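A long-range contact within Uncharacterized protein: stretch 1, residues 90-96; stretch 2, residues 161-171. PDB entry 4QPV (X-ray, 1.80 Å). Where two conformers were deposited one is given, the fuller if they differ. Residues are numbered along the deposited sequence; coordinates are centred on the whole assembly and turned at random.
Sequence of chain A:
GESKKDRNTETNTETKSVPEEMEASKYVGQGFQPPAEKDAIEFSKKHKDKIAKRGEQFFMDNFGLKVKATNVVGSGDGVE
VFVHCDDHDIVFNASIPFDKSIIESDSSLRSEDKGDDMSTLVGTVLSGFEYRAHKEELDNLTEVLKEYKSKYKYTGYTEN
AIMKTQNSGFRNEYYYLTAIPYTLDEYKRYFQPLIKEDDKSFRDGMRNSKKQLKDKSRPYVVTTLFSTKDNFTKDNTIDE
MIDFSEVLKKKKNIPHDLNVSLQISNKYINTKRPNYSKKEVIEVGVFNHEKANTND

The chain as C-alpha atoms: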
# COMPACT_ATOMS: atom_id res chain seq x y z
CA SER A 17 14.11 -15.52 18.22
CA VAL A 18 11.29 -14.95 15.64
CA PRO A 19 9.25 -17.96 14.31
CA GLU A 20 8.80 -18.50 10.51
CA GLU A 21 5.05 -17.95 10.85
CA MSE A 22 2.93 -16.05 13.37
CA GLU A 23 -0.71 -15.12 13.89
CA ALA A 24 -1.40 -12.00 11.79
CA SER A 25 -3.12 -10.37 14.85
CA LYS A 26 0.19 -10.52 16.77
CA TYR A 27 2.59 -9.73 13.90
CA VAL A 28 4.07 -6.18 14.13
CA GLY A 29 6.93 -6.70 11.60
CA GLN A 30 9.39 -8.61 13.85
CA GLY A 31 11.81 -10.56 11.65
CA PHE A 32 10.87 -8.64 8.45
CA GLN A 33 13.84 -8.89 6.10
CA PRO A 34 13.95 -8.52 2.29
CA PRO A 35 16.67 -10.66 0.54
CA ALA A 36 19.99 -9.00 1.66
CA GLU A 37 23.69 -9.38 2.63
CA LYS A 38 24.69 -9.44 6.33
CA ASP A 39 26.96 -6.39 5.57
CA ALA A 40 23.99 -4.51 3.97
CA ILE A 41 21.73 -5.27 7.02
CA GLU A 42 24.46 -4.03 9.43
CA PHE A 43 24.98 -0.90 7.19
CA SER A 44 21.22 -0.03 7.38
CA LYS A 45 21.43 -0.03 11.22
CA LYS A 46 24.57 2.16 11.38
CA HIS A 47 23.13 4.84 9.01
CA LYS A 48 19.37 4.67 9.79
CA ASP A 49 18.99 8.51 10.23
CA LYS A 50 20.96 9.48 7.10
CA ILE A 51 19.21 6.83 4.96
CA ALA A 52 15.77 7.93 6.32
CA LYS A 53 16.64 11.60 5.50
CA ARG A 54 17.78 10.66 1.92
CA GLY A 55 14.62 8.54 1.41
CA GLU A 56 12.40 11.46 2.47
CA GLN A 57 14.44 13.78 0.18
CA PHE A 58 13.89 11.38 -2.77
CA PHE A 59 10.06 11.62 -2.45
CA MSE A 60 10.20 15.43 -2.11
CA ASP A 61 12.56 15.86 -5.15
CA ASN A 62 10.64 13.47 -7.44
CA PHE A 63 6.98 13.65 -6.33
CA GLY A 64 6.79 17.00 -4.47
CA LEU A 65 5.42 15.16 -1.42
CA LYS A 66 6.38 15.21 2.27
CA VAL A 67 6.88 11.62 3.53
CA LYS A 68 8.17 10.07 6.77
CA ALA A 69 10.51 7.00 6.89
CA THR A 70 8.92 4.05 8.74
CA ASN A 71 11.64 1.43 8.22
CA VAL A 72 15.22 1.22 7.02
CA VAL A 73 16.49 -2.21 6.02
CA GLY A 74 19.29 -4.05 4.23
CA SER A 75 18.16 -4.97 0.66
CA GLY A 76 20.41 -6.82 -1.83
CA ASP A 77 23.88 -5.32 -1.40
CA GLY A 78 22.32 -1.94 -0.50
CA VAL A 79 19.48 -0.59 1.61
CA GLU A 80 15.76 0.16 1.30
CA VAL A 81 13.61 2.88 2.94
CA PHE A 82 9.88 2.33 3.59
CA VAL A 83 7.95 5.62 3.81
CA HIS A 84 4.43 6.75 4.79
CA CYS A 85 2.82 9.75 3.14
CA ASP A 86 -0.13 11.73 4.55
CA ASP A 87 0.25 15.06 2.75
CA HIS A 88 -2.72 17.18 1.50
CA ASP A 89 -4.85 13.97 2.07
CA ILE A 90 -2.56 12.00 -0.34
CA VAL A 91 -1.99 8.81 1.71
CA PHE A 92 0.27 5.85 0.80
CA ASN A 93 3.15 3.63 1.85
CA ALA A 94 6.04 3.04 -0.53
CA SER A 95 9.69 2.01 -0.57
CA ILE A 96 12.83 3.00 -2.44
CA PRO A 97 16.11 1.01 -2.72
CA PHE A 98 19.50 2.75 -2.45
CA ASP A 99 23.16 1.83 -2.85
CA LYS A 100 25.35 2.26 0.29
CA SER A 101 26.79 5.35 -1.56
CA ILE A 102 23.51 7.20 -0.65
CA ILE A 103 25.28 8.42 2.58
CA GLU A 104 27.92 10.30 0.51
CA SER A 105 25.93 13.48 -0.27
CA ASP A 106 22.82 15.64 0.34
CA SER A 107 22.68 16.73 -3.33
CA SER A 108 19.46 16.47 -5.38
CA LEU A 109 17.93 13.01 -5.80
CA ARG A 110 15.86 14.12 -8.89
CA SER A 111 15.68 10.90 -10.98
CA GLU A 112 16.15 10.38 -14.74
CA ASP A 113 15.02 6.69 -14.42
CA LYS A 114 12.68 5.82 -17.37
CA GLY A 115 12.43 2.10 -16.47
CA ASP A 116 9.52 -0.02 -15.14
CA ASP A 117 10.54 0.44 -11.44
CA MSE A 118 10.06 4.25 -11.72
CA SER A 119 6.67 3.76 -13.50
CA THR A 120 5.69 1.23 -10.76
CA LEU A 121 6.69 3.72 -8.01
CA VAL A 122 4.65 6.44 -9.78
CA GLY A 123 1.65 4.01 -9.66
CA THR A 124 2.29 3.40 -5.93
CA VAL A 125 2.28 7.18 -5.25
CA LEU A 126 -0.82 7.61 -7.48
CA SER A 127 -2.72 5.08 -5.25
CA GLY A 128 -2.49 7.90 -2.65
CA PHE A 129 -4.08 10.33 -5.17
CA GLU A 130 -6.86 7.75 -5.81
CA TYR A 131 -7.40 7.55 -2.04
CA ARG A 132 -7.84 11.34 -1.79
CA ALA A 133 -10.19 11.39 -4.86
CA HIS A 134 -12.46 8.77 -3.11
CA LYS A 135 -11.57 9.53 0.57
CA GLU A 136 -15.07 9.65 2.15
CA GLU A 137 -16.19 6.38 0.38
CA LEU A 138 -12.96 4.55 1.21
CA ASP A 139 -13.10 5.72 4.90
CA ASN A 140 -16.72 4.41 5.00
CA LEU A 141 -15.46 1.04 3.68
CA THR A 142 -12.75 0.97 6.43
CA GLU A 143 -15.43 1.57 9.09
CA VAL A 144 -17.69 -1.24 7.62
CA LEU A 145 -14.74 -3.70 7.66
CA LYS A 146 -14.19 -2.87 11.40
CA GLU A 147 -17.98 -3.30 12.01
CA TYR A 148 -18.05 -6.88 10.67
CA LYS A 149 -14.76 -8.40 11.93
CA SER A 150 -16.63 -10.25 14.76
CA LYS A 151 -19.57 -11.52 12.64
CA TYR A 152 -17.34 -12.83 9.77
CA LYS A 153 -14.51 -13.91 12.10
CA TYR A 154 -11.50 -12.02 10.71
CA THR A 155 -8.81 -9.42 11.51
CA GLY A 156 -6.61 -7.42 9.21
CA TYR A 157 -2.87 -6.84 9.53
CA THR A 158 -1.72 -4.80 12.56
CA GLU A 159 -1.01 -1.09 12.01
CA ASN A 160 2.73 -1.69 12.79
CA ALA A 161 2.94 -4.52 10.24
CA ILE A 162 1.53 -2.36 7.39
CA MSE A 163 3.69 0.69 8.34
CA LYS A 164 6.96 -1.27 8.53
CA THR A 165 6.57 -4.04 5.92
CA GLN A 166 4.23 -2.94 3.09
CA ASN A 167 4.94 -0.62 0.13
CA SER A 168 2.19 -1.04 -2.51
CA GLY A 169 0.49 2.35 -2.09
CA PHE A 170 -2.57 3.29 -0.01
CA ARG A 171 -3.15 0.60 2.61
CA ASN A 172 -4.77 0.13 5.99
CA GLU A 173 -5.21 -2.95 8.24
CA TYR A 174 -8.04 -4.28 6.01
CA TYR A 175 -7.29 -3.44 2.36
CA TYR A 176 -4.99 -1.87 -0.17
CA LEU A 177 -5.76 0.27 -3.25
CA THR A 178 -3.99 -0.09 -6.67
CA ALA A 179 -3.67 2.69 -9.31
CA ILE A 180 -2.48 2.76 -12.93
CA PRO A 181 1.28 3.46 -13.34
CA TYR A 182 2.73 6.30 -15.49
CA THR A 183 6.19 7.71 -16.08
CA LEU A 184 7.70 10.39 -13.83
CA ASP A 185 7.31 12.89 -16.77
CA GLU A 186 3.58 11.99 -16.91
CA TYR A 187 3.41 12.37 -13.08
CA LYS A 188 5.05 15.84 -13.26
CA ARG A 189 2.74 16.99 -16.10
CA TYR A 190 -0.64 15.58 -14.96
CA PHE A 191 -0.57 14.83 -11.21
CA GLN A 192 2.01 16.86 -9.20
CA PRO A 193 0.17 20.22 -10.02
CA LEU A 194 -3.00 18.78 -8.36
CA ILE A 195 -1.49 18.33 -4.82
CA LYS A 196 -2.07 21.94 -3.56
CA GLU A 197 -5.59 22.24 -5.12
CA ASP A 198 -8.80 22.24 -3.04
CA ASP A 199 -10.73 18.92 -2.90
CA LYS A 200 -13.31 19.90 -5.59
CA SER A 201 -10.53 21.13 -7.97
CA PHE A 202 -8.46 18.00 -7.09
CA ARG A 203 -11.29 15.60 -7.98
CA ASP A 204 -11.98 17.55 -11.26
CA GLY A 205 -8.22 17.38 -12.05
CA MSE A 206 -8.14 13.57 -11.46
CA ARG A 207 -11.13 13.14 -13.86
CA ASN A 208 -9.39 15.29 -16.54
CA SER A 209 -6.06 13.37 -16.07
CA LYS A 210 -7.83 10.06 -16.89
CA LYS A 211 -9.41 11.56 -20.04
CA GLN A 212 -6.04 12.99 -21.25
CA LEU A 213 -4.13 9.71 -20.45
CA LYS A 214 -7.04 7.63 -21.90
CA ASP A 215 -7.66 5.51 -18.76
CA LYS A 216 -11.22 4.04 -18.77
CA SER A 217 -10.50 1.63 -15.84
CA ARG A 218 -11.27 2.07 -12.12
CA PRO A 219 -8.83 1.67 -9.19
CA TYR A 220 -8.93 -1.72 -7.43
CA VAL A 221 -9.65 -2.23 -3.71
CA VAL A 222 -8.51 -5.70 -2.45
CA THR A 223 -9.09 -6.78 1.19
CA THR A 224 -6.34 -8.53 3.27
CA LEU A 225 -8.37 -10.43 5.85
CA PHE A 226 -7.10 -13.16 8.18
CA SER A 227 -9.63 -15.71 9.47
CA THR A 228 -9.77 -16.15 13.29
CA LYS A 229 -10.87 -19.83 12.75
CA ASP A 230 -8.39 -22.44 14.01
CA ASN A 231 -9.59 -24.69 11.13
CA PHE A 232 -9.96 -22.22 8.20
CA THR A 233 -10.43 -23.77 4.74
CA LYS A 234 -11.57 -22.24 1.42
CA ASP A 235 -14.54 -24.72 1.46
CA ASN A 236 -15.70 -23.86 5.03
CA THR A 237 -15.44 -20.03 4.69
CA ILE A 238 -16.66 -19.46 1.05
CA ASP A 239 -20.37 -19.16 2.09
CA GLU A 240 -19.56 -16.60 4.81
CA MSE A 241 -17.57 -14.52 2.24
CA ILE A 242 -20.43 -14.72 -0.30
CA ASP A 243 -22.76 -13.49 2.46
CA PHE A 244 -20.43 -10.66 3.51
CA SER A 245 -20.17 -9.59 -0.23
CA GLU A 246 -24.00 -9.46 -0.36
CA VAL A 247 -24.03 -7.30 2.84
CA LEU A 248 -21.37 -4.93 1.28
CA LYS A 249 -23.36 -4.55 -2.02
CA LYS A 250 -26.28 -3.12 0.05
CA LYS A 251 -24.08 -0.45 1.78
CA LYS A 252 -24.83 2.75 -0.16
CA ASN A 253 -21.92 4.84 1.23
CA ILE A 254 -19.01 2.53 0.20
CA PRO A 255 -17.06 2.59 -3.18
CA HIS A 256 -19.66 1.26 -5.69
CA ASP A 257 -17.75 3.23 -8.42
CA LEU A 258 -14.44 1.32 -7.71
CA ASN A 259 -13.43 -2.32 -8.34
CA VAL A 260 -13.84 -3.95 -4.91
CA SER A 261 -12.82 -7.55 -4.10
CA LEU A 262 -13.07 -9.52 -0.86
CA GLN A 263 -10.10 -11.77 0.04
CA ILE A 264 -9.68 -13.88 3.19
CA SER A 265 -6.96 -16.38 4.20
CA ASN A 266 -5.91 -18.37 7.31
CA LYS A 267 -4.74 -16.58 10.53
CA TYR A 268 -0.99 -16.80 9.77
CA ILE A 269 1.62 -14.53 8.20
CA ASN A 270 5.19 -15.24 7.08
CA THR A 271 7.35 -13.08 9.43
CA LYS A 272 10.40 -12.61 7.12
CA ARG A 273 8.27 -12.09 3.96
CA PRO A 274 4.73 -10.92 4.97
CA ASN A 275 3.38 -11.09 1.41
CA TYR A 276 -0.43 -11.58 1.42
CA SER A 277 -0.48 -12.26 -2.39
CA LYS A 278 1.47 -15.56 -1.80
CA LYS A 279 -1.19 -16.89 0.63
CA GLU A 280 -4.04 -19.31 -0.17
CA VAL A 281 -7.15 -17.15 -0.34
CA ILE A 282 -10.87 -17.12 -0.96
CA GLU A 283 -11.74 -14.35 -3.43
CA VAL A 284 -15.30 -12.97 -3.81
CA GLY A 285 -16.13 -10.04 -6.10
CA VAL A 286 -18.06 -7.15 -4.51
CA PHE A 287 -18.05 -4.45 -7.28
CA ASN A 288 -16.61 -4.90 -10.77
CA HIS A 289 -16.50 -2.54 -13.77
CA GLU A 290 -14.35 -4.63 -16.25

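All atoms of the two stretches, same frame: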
# COMPACT_ATOMS: atom_id res chain seq x y z
N ILE A 90 -3.15 13.05 0.52
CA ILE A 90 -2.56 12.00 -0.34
C ILE A 90 -1.90 11.02 0.65
O ILE A 90 -0.95 11.39 1.35
CB ILE A 90 -1.58 12.58 -1.41
CG1 ILE A 90 -2.38 13.50 -2.41
CG2 ILE A 90 -0.79 11.45 -2.13
CD1 ILE A 90 -1.56 14.48 -3.08
N VAL A 91 -2.45 9.80 0.73
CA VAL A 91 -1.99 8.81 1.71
C VAL A 91 -1.53 7.52 1.04
O VAL A 91 -2.28 6.90 0.29
CB VAL A 91 -3.10 8.50 2.77
CG1 VAL A 91 -2.60 7.49 3.83
CG2 VAL A 91 -3.62 9.80 3.43
N PHE A 92 -0.28 7.11 1.33
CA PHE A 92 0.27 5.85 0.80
C PHE A 92 1.50 5.46 1.58
O PHE A 92 2.06 6.26 2.33
CB PHE A 92 0.64 5.96 -0.72
CG PHE A 92 1.73 6.97 -1.06
CD1 PHE A 92 3.08 6.64 -0.92
CD2 PHE A 92 1.40 8.27 -1.44
CE1 PHE A 92 4.08 7.59 -1.19
CE2 PHE A 92 2.40 9.20 -1.76
CZ PHE A 92 3.74 8.85 -1.64
N ASN A 93 1.89 4.20 1.38
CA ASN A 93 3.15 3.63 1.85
C ASN A 93 3.90 3.17 0.62
O ASN A 93 3.29 2.66 -0.32
CB ASN A 93 2.96 2.51 2.85
CG ASN A 93 2.65 3.04 4.22
OD1 ASN A 93 1.61 3.67 4.44
ND2 ASN A 93 3.58 2.86 5.14
N ALA A 94 5.21 3.40 0.61
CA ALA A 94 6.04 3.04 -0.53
C ALA A 94 7.43 2.74 -0.04
O ALA A 94 7.71 2.95 1.14
CB ALA A 94 6.07 4.21 -1.53
N SER A 95 8.29 2.24 -0.93
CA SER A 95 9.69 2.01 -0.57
C SER A 95 10.58 2.32 -1.74
O SER A 95 10.16 2.25 -2.91
CB SER A 95 9.93 0.60 -0.04
OG SER A 95 9.98 -0.35 -1.10
N ILE A 96 11.84 2.67 -1.43
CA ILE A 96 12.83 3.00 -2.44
C ILE A 96 14.15 2.30 -2.10
O ILE A 96 14.60 2.44 -0.96
CB ILE A 96 13.00 4.55 -2.60
CG1 ILE A 96 14.00 4.92 -3.71
CG2 ILE A 96 13.33 5.27 -1.28
CD1 ILE A 96 13.52 4.69 -5.14
N ALA A 161 2.54 -3.67 11.36
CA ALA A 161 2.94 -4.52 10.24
C ALA A 161 2.81 -3.77 8.91
O ALA A 161 3.73 -3.83 8.10
CB ALA A 161 2.08 -5.79 10.22
N ILE A 162 1.69 -3.05 8.69
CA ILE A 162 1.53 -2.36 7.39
C ILE A 162 2.52 -1.18 7.26
O ILE A 162 3.04 -0.94 6.17
CB ILE A 162 0.06 -1.93 7.10
CG1 ILE A 162 -0.43 -0.85 8.05
CG2 ILE A 162 -0.92 -3.14 7.04
CD1 ILE A 162 -1.76 -0.23 7.69
N MSE A 163 2.78 -0.47 8.37
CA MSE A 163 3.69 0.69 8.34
C MSE A 163 5.13 0.26 8.08
O MSE A 163 5.82 0.91 7.28
CB MSE A 163 3.59 1.49 9.65
CG MSE A 163 2.31 2.30 9.76
SE MSE A 163 2.03 3.59 8.28
CE MSE A 163 0.28 3.04 7.87
N LYS A 164 5.58 -0.83 8.68
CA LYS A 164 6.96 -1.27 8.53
C LYS A 164 7.26 -2.24 7.40
O LYS A 164 8.45 -2.39 7.05
CB LYS A 164 7.40 -1.92 9.85
CG LYS A 164 7.44 -0.89 10.98
CD LYS A 164 7.88 -1.46 12.30
CE LYS A 164 7.77 -0.39 13.36
NZ LYS A 164 8.78 -0.57 14.44
N THR A 165 6.24 -2.97 6.86
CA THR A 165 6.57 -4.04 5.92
C THR A 165 5.91 -3.95 4.55
O THR A 165 6.21 -4.80 3.69
CB THR A 165 6.24 -5.42 6.55
OG1 THR A 165 4.83 -5.67 6.55
CG2 THR A 165 6.81 -5.59 7.97
N GLN A 166 4.99 -3.01 4.35
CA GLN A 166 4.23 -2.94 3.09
C GLN A 166 4.57 -1.66 2.34
O GLN A 166 4.92 -0.65 2.96
CB GLN A 166 2.72 -3.06 3.36
CG GLN A 166 2.34 -4.33 4.19
CD GLN A 166 2.60 -5.63 3.45
OE1 GLN A 166 2.17 -5.84 2.30
NE2 GLN A 166 3.31 -6.55 4.09
N ASN A 167 4.48 -1.71 0.99
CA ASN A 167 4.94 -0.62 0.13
C ASN A 167 4.19 -0.57 -1.21
O ASN A 167 4.79 -0.20 -2.23
CB ASN A 167 6.46 -0.86 -0.13
CG ASN A 167 6.78 -2.17 -0.84
OD1 ASN A 167 5.90 -2.97 -1.18
ND2 ASN A 167 8.06 -2.42 -1.09
N SER A 168 2.91 -0.96 -1.23
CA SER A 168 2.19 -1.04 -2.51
C SER A 168 1.40 0.22 -2.87
O SER A 168 0.88 0.33 -3.99
CB SER A 168 1.22 -2.21 -2.48
OG SER A 168 0.29 -2.06 -1.41
N GLY A 169 1.27 1.13 -1.93
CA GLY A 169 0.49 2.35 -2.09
C GLY A 169 -0.41 2.54 -0.90
O GLY A 169 -0.04 2.17 0.23
N PHE A 170 -1.62 3.11 -1.12
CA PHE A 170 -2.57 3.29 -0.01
C PHE A 170 -2.92 1.94 0.58
O PHE A 170 -3.28 1.01 -0.15
CB PHE A 170 -3.87 4.04 -0.43
CG PHE A 170 -4.80 4.13 0.77
CD1 PHE A 170 -4.62 5.09 1.75
CD2 PHE A 170 -5.80 3.17 0.96
CE1 PHE A 170 -5.41 5.10 2.91
CE2 PHE A 170 -6.60 3.19 2.10
CZ PHE A 170 -6.40 4.16 3.07
N ARG A 171 -2.85 1.84 1.91
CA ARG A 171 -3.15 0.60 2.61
C ARG A 171 -3.47 0.86 4.05
O ARG A 171 -2.80 1.66 4.71
CB ARG A 171 -1.91 -0.34 2.51
CG ARG A 171 -2.07 -1.69 3.23
CD ARG A 171 -0.81 -2.54 3.14
NE ARG A 171 -0.46 -2.95 1.77
CZ ARG A 171 -0.79 -4.12 1.23
NH1 ARG A 171 -1.52 -5.00 1.92
NH2 ARG A 171 -0.40 -4.42 -0.00
O HOH W 1 6.80 1.14 -3.34

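The firmest link is a backbone hydrogen bond: Asn93 N, on the strand, donates to Gly169 O at 3.0 Å, nearly linear at 167°. Asn93 O also lies 3.0 Å from Gly169 N, so the two residues face each other as a single antiparallel bridge, their CA atoms 4.9 Å apart. Glycine suits this position on its own conformational terms. At phi 132° and psi -146°, a CB would be jammed against the carbonyl O of Ser168.

A second hydrogen bond joins side chains. Asn167 ND2 donates to Ser95 OG at 2.8 Å. Ser95, with chi1 at 78° (p), points its short side chain toward the loop, and Asn167, also p at 61°, brings its amide to the hydroxyl. Beside them a water accepts from Ser95 N (3.0 Å) and donates to Asn167 O (2.7 Å), satisfying backbone groups that do not pair directly. The CB of Asn167 packs 3.7 Å from Ala94 C; the methyl of Ala94 points away from the loop.

Packing extends from the bridge. Phe92 CB rests 3.6 Å from Gly169 C, while its ring leads away from the loop. Phe170, chi1 t, sets its ring beside Val91, where CD1 approaches Val91 CG1 at 3.8 Å, a compact branched side chain against an aromatic one. Val91 O lies near the plane of that ring at its edge, 3.3 Å from Phe170 CD1; this carbonyl is buried without a hydrogen-bonding partner.

Asn93 loses the most surface to the other stretch, 126 Å² of the 466 Å² buried in total by both sides. Its CB lies 3.7 Å from Gln166 O, where the chain has just left the helix. From that helix comes selenomethionine Met163: its CA-to-CB bond points away, yet its long, flexible side chain returns, so that its end comes nearer and packs against the Asn93 side chain.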